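PDB 6GDJ: Mto2 from Schizosaccharomyces pombe, which acts with Mto1 to recruit the gamma-tubulin complex to interphase and equatorial microtubule-organizing centres, promoting cytoplasmic microtubule nucleation, and dimerises through a twin-cysteine domain. Local coordinates for residues T11-L16 with P28-V33; N34-L39 with A50-L55. All coordinates share one frame; numbering follows the deposited sequence.

Contact 1: residues T11-L16 with P28-V33; sequences TALMRL and PVEQAV
L13 carries most of the contact between helices 11-16 and 28-33, which run nearly antiparallel at 163° with their axes 11.3 Å apart. At this separation the backbones stay apart and the contact is made by side-chain tips; no hydrogen bond crosses it. The CB of L13 leaves its helix toward the partner, and CG lies anti to the backbone N (chi1 175°), so the branch is carried well out across the interface before it forks. CD2 takes one side of the fork, 3.8 Å from CG1 of V33, which it meets obliquely. CD1 takes the other and rests 4.1 Å from CG1 of V29. Over both methyls lies the carboxylate of E30, crossing the leucine at about a right angle, with OE1 3.6 Å from L13 CD2 and OE2 3.9 Å from L13 CD1. A bend at chi2 (-103°) brings the end of E30 nearer to 11-16, and its OE2 pairs with R17, just beyond that segment, in a salt bridge. E30 is partly exposed, whereas the leucines and valines it adjoins are buried. One turn further on, L16 and V29 meet tip to tip, L16 CD2 lying 4.2 Å from V29 CG1. An alanine in place of L13 would remove both methyls, and would probably cost V33 and the E30 carboxylate their partner on 11-16 and leave V29 with L16 alone on that segment. The two segments are the arms of an antiparallel helical hairpin, against which C59 of helix 46-72 and L58 of the second subunit pack in this all-helical dimerisation domain.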
ATOM      1  N   THR A  11      -5.084   0.545 -13.075  1.00 17.09           N
ATOM      2  CA  THR A  11      -5.131   1.911 -13.626  1.00 18.68           C
ATOM      3  C   THR A  11      -4.533   2.945 -12.675  1.00 15.43           C
ATOM      4  O   THR A  11      -3.789   3.836 -13.039  1.00 16.61           O
ATOM      5  CB  THR A  11      -6.577   2.259 -13.990  1.00 19.18           C
ATOM      6  OG1 THR A  11      -6.992   1.368 -15.030  1.00 20.26           O
ATOM      7  CG2 THR A  11      -6.713   3.738 -14.444  1.00 20.12           C
ATOM      8  N   ALA A  12      -4.889   2.812 -11.369  1.00 15.94           N
ATOM      9  CA  ALA A  12      -4.378   3.728 -10.400  1.00 15.71           C
ATOM     10  C   ALA A  12      -2.857   3.669 -10.239  1.00 15.20           C
ATOM     11  O   ALA A  12      -2.226   4.729 -10.133  1.00 15.66           O
ATOM     12  CB  ALA A  12      -5.052   3.479  -9.042  1.00 16.06           C
ATOM     13  N   LEU A  13      -2.286   2.466 -10.310  1.00 15.04           N
ATOM     14  CA  LEU A  13      -0.823   2.347 -10.267  1.00 16.07           C
ATOM     15  C   LEU A  13      -0.173   2.963 -11.498  1.00 16.47           C
ATOM     16  O   LEU A  13       0.806   3.670 -11.399  1.00 16.09           O
ATOM     17  CB  LEU A  13      -0.429   0.911 -10.145  1.00 17.80           C
ATOM     18  CG  LEU A  13       1.069   0.627 -10.212  1.00 18.08           C
ATOM     19  CD1 LEU A  13       1.825   1.399  -9.154  1.00 19.40           C
ATOM     20  CD2 LEU A  13       1.277  -0.854 -10.154  1.00 20.07           C
ATOM     21  N   MET A  14      -0.778   2.710 -12.653  1.00 15.92           N
ATOM     22  CA  MET A  14      -0.229   3.286 -13.876  1.00 16.62           C
ATOM     23  C   MET A  14      -0.223   4.817 -13.798  1.00 17.20           C
ATOM     24  O   MET A  14       0.725   5.477 -14.242  1.00 18.10           O
ATOM     25  CB  MET A  14      -1.036   2.776 -15.064  1.00 16.04           C
ATOM     26  CG  MET A  14      -0.752   1.329 -15.375  1.00 19.31           C
ATOM     27  SD  MET A  14      -1.742   0.591 -16.684  1.00 25.32           S
ATOM     28  CE  MET A  14      -1.052   1.431 -18.041  1.00 30.13           C
ATOM     29  N   ARG A  15      -1.323   5.409 -13.263  1.00 16.37           N
ATOM     30  CA  ARG A  15      -1.357   6.819 -13.053  1.00 15.82           C
ATOM     31  C   ARG A  15      -0.243   7.284 -12.078  1.00 15.68           C
ATOM     32  O   ARG A  15       0.444   8.260 -12.330  1.00 16.94           O
ATOM     33  CB  ARG A  15      -2.729   7.281 -12.661  1.00 16.12           C
ATOM     34  CG  ARG A  15      -3.750   7.102 -13.759  1.00 18.45           C
ATOM     35  CD  ARG A  15      -5.149   7.486 -13.261  1.00 19.00           C
ATOM     36  NE  ARG A  15      -5.277   8.902 -12.973  1.00 19.70           N
ATOM     37  CZ  ARG A  15      -6.191   9.418 -12.135  1.00 19.93           C
ATOM     38  NH1 ARG A  15      -7.104   8.655 -11.598  1.00 19.73           N
ATOM     39  NH2 ARG A  15      -6.183  10.684 -11.889  1.00 21.74           N
ATOM     40  N   LEU A  16      -0.125   6.589 -10.934  1.00 16.31           N
ATOM     41  CA  LEU A  16       0.906   6.976  -9.969  1.00 15.68           C
ATOM     42  C   LEU A  16       2.297   6.982 -10.573  1.00 16.28           C
ATOM     43  O   LEU A  16       3.038   7.896 -10.321  1.00 16.22           O
ATOM     44  CB  LEU A  16       0.855   5.983  -8.819  1.00 16.94           C
ATOM     45  CG  LEU A  16       1.934   6.176  -7.748  1.00 17.53           C
ATOM     46  CD1 LEU A  16       1.894   7.588  -7.183  1.00 19.27           C
ATOM     47  CD2 LEU A  16       1.844   5.059  -6.689  1.00 19.06           C
ATOM     48  N   PRO A  28       7.759  -0.606  -3.010  1.00 16.10           N
ATOM     49  CA  PRO A  28       6.847  -1.432  -2.211  1.00 15.68           C
ATOM     50  C   PRO A  28       5.408  -1.385  -2.738  1.00 17.19           C
ATOM     51  O   PRO A  28       4.706  -2.368  -2.630  1.00 16.35           O
ATOM     52  CB  PRO A  28       7.007  -0.821  -0.799  1.00 17.39           C
ATOM     53  CG  PRO A  28       7.845   0.328  -0.903  1.00 21.75           C
ATOM     54  CD  PRO A  28       8.532   0.341  -2.199  1.00 17.29           C
ATOM     55  N   VAL A  29       4.971  -0.224  -3.263  1.00 14.63           N
ATOM     56  CA  VAL A  29       3.614  -0.176  -3.846  1.00 15.08           C
ATOM     57  C   VAL A  29       3.526  -1.126  -5.001  1.00 16.02           C
ATOM     58  O   VAL A  29       2.602  -1.879  -5.086  1.00 15.60           O
ATOM     59  CB  VAL A  29       3.250   1.257  -4.293  1.00 16.10           C
ATOM     60  CG1 VAL A  29       1.945   1.199  -5.074  1.00 18.60           C
ATOM     61  CG2 VAL A  29       3.127   2.203  -3.101  1.00 17.32           C
ATOM     62  N   GLU A  30       4.521  -1.076  -5.892  1.00 15.45           N
ATOM     63  CA  GLU A  30       4.483  -2.023  -7.019  1.00 17.29           C
ATOM     64  C   GLU A  30       4.498  -3.493  -6.595  1.00 16.44           C
ATOM     65  O   GLU A  30       3.802  -4.346  -7.138  1.00 16.21           O
ATOM     66  CB  GLU A  30       5.690  -1.770  -7.919  1.00 18.48           C
ATOM     67  CG  GLU A  30       5.681  -0.415  -8.620  1.00 21.95           C
ATOM     68  CD  GLU A  30       5.291  -0.448 -10.068  1.00 27.99           C
ATOM     69  OE1 GLU A  30       4.805  -1.512 -10.521  1.00 30.26           O
ATOM     70  OE2 GLU A  30       5.349   0.681 -10.659  1.00 27.19           O
ATOM     71  N   GLN A  31       5.301  -3.770  -5.589  1.00 16.03           N
ATOM     72  CA  GLN A  31       5.404  -5.148  -5.114  1.00 16.34           C
ATOM     73  C   GLN A  31       4.059  -5.591  -4.471  1.00 15.30           C
ATOM     74  O   GLN A  31       3.597  -6.690  -4.717  1.00 15.96           O
ATOM     75  CB  GLN A  31       6.573  -5.295  -4.147  1.00 19.49           C
ATOM     76  CG  GLN A  31       7.915  -5.060  -4.772  1.00 20.66           C
ATOM     77  CD  GLN A  31       8.403  -6.212  -5.523  1.00 22.71           C
ATOM     78  OE1 GLN A  31       7.650  -7.169  -5.748  1.00 27.49           O
ATOM     79  NE2 GLN A  31       9.701  -6.174  -5.907  1.00 21.78           N
ATOM     80  N   ALA A  32       3.461  -4.670  -3.698  1.00 15.32           N
ATOM     81  CA  ALA A  32       2.155  -5.006  -3.074  1.00 16.33           C
ATOM     82  C   ALA A  32       1.056  -5.255  -4.119  1.00 16.41           C
ATOM     83  O   ALA A  32       0.319  -6.199  -4.034  1.00 15.93           O
ATOM     84  CB  ALA A  32       1.724  -3.946  -2.110  1.00 17.21           C
ATOM     85  N   VAL A  33       1.030  -4.392  -5.115  1.00 15.21           N
ATOM     86  CA  VAL A  33       0.070  -4.542  -6.199  1.00 15.62           C
ATOM     87  C   VAL A  33       0.289  -5.857  -6.916  1.00 15.54           C
ATOM     88  O   VAL A  33      -0.633  -6.578  -7.218  1.00 16.74           O
ATOM     89  CB  VAL A  33       0.110  -3.357  -7.155  1.00 16.08           C
ATOM     90  CG1 VAL A  33      -0.702  -3.647  -8.443  1.00 17.74           C
ATOM     91  CG2 VAL A  33      -0.461  -2.143  -6.498  1.00 16.94           C
TER

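Contact 2: residues N34-L39 with A50-L55; sequences NHAITL and ALCRSL
An antiparallel helix pair that also contributes to the dimer interface brings helix 34-39 against helix 50-55, with axes 10.1 Å apart and directions 157° from one another. The CA atoms that come nearest are those of A36 and C52, 6.4 Å apart. A36 has only its CB to offer, and three side chains of the other helix converge on that methyl. L55 CD1 lies 3.8 Å and L51 CD2 3.9 Å from A36 CB, and C52 SG stands 4.1 Å from it. The two leucines arrive by different routes: L51 has CG anti to the backbone N (chi1 169°), whereas L55 has it anti to the carbonyl carbon (chi1 -68°). The same CD2 of L51 also touches CD1 of L39, one turn beyond A36, and these two leucines cross at about a right angle. Behind this layer, S54 OG donates a 2.7 Å hydrogen bond to L51 O, arriving above the carbonyl plane, and that oxygen also accepts the helical bond from L55 N. M9 of helix 5-17 touches both A36 and C52, while L51 packs on L51 of the second subunit. With no polar bond between the segments, the pairing depends on buried methyl and sulphur surfaces, and the buried hydroxyl of S54 is satisfied within its own helix.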
ATOM      1  N   ASN A  34       1.558  -6.166  -7.154  1.00 16.57           N
ATOM      2  CA  ASN A  34       1.887  -7.395  -7.763  1.00 18.56           C
ATOM      3  C   ASN A  34       1.462  -8.664  -6.991  1.00 16.33           C
ATOM      4  O   ASN A  34       0.931  -9.625  -7.540  1.00 17.34           O
ATOM      5  CB  ASN A  34       3.348  -7.375  -8.097  1.00 21.61           C
ATOM      6  CG  ASN A  34       3.672  -8.417  -9.010  1.00 28.74           C
ATOM      7  OD1 ASN A  34       3.293  -8.373 -10.239  1.00 40.26           O
ATOM      8  ND2 ASN A  34       4.226  -9.457  -8.432  1.00 25.99           N
ATOM      9  N   HIS A  35       1.653  -8.650  -5.654  1.00 16.09           N
ATOM     10  CA  HIS A  35       1.152  -9.737  -4.857  1.00 16.80           C
ATOM     11  C   HIS A  35      -0.378  -9.795  -4.854  1.00 16.60           C
ATOM     12  O   HIS A  35      -0.944 -10.883  -4.840  1.00 16.91           O
ATOM     13  CB  HIS A  35       1.703  -9.667  -3.419  1.00 16.91           C
ATOM     14  CG  HIS A  35       3.175  -9.829  -3.343  1.00 17.74           C
ATOM     15  ND1 HIS A  35       3.833 -10.842  -4.011  1.00 20.06           N
ATOM     16  CD2 HIS A  35       4.126  -9.068  -2.755  1.00 16.51           C
ATOM     17  CE1 HIS A  35       5.131 -10.740  -3.771  1.00 18.63           C
ATOM     18  NE2 HIS A  35       5.341  -9.671  -3.009  1.00 19.20           N
ATOM     19  N   ALA A  36      -1.045  -8.631  -4.915  1.00 16.17           N
ATOM     20  CA  ALA A  36      -2.491  -8.635  -5.029  1.00 17.17           C
ATOM     21  C   ALA A  36      -2.956  -9.282  -6.300  1.00 16.71           C
ATOM     22  O   ALA A  36      -3.928 -10.042  -6.312  1.00 19.05           O
ATOM     23  CB  ALA A  36      -3.040  -7.223  -4.880  1.00 18.12           C
ATOM     24  N   ILE A  37      -2.274  -8.998  -7.381  1.00 16.97           N
ATOM     25  CA  ILE A  37      -2.611  -9.665  -8.661  1.00 18.60           C
ATOM     26  C   ILE A  37      -2.483 -11.198  -8.519  1.00 17.77           C
ATOM     27  O   ILE A  37      -3.343 -11.948  -8.956  1.00 19.61           O
ATOM     28  CB  ILE A  37      -1.752  -9.152  -9.833  1.00 17.50           C
ATOM     29  CG1 ILE A  37      -2.033  -7.666 -10.064  1.00 19.25           C
ATOM     30  CG2 ILE A  37      -1.953  -9.991 -11.072  1.00 18.91           C
ATOM     31  CD1 ILE A  37      -1.029  -6.966 -10.956  1.00 23.11           C
ATOM     32  N   THR A  38      -1.378 -11.648  -7.886  1.00 17.00           N
ATOM     33  CA  THR A  38      -1.209 -13.074  -7.643  1.00 18.02           C
ATOM     34  C   THR A  38      -2.386 -13.640  -6.888  1.00 20.54           C
ATOM     35  O   THR A  38      -2.887 -14.689  -7.222  1.00 21.41           O
ATOM     36  CB  THR A  38       0.103 -13.366  -6.947  1.00 17.36           C
ATOM     37  OG1 THR A  38       1.159 -12.827  -7.698  1.00 18.55           O
ATOM     38  CG2 THR A  38       0.296 -14.842  -6.693  1.00 18.15           C
ATOM     39  N   LEU A  39      -2.822 -12.924  -5.822  1.00 19.09           N
ATOM     40  CA  LEU A  39      -3.952 -13.419  -5.040  1.00 21.67           C
ATOM     41  C   LEU A  39      -5.275 -13.429  -5.837  1.00 22.44           C
ATOM     42  O   LEU A  39      -6.049 -14.340  -5.710  1.00 25.77           O
ATOM     43  CB  LEU A  39      -4.133 -12.533  -3.788  1.00 20.45           C
ATOM     44  CG  LEU A  39      -3.027 -12.659  -2.742  1.00 19.62           C
ATOM     45  CD1 LEU A  39      -3.025 -11.572  -1.742  1.00 21.87           C
ATOM     46  CD2 LEU A  39      -3.124 -14.009  -2.094  1.00 22.60           C
ATOM     47  N   ALA A  50     -11.336  -6.396  -1.781  1.00 19.64           N
ATOM     48  CA  ALA A  50     -11.177  -5.239  -0.949  1.00 19.71           C
ATOM     49  C   ALA A  50      -9.707  -4.761  -0.846  1.00 16.93           C
ATOM     50  O   ALA A  50      -9.458  -3.541  -0.823  1.00 18.40           O
ATOM     51  CB  ALA A  50     -11.734  -5.500   0.459  1.00 21.81           C
ATOM     52  N   LEU A  51      -8.767  -5.735  -0.829  1.00 17.42           N
ATOM     53  CA  LEU A  51      -7.372  -5.386  -0.837  1.00 16.83           C
ATOM     54  C   LEU A  51      -7.058  -4.569  -2.088  1.00 16.35           C
ATOM     55  O   LEU A  51      -6.378  -3.552  -2.019  1.00 16.68           O
ATOM     56  CB  LEU A  51      -6.517  -6.628  -0.794  1.00 18.25           C
ATOM     57  CG  LEU A  51      -5.026  -6.441  -1.063  1.00 17.30           C
ATOM     58  CD1 LEU A  51      -4.400  -5.656   0.063  1.00 17.03           C
ATOM     59  CD2 LEU A  51      -4.354  -7.759  -1.259  1.00 18.44           C
ATOM     60  N   CYS A  52      -7.528  -5.060  -3.242  1.00 16.46           N
ATOM     61  CA  CYS A  52      -7.269  -4.349  -4.480  1.00 16.92           C
ATOM     62  C   CYS A  52      -7.856  -2.956  -4.484  1.00 17.40           C
ATOM     63  O   CYS A  52      -7.222  -2.015  -4.913  1.00 17.14           O
ATOM     64  CB  CYS A  52      -7.831  -5.121  -5.675  1.00 18.73           C
ATOM     65  SG  CYS A  52      -6.964  -6.690  -6.058  1.00 20.92           S
ATOM     66  N   ARG A  53      -9.102  -2.801  -3.968  1.00 17.55           N
ATOM     67  CA  ARG A  53      -9.680  -1.466  -3.859  1.00 19.39           C
ATOM     68  C   ARG A  53      -8.872  -0.557  -2.949  1.00 17.95           C
ATOM     69  O   ARG A  53      -8.655   0.626  -3.272  1.00 18.63           O
ATOM     70  CB  ARG A  53     -11.157  -1.534  -3.351  1.00 20.89           C
ATOM     71  CG  ARG A  53     -12.120  -2.124  -4.373  1.00 26.23           C
ATOM     72  CD  ARG A  53     -13.572  -1.823  -3.965  1.00 32.60           C
ATOM     73  NE  ARG A  53     -13.860  -2.643  -2.796  1.00 43.71           N
ATOM     74  CZ  ARG A  53     -14.303  -3.906  -2.805  1.00 39.82           C
ATOM     75  NH1 ARG A  53     -14.623  -4.538  -3.933  1.00 53.32           N
ATOM     76  NH2 ARG A  53     -14.452  -4.511  -1.645  1.00 45.87           N
ATOM     77  N   SER A  54      -8.347  -1.127  -1.827  1.00 17.93           N
ATOM     78  CA  SER A  54      -7.526  -0.337  -0.956  1.00 15.56           C
ATOM     79  C   SER A  54      -6.177   0.104  -1.573  1.00 16.11           C
ATOM     80  O   SER A  54      -5.771   1.210  -1.378  1.00 15.57           O
ATOM     81  CB  SER A  54      -7.299  -0.984   0.370  1.00 19.28           C
ATOM     82  OG  SER A  54      -6.493  -2.105   0.292  1.00 25.01           O
ATOM     83  N   LEU A  55      -5.567  -0.764  -2.385  1.00 15.82           N
ATOM     84  CA  LEU A  55      -4.373  -0.364  -3.050  1.00 15.61           C
ATOM     85  C   LEU A  55      -4.606   0.624  -4.130  1.00 16.05           C
ATOM     86  O   LEU A  55      -3.816   1.548  -4.292  1.00 16.10           O
ATOM     87  CB  LEU A  55      -3.662  -1.617  -3.537  1.00 15.16           C
ATOM     88  CG  LEU A  55      -3.072  -2.550  -2.484  1.00 16.07           C
ATOM     89  CD1 LEU A  55      -2.539  -3.882  -3.052  1.00 17.23           C
ATOM     90  CD2 LEU A  55      -2.022  -1.818  -1.654  1.00 17.42           C
TER

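Overall arrangement
From the N terminus, helix 5-17 leads through a short connection into helix 23-42, and contact 1 closes this first hairpin by bringing 11-16 against 28-33. The chain passes directly into 34-39, on the same helix, then turns into helix 46-72, where contact 2 closes a second hairpin with 50-55. The two loops follow in series, neither nesting nor crossing, and helix 23-42 is common to both. Their centres lie about 10 Å apart, and they touch where L55 CD1 packs 3.8 Å from A32 O. Together they tie all three helices into one compact unit, and both contacts also reach the second subunit.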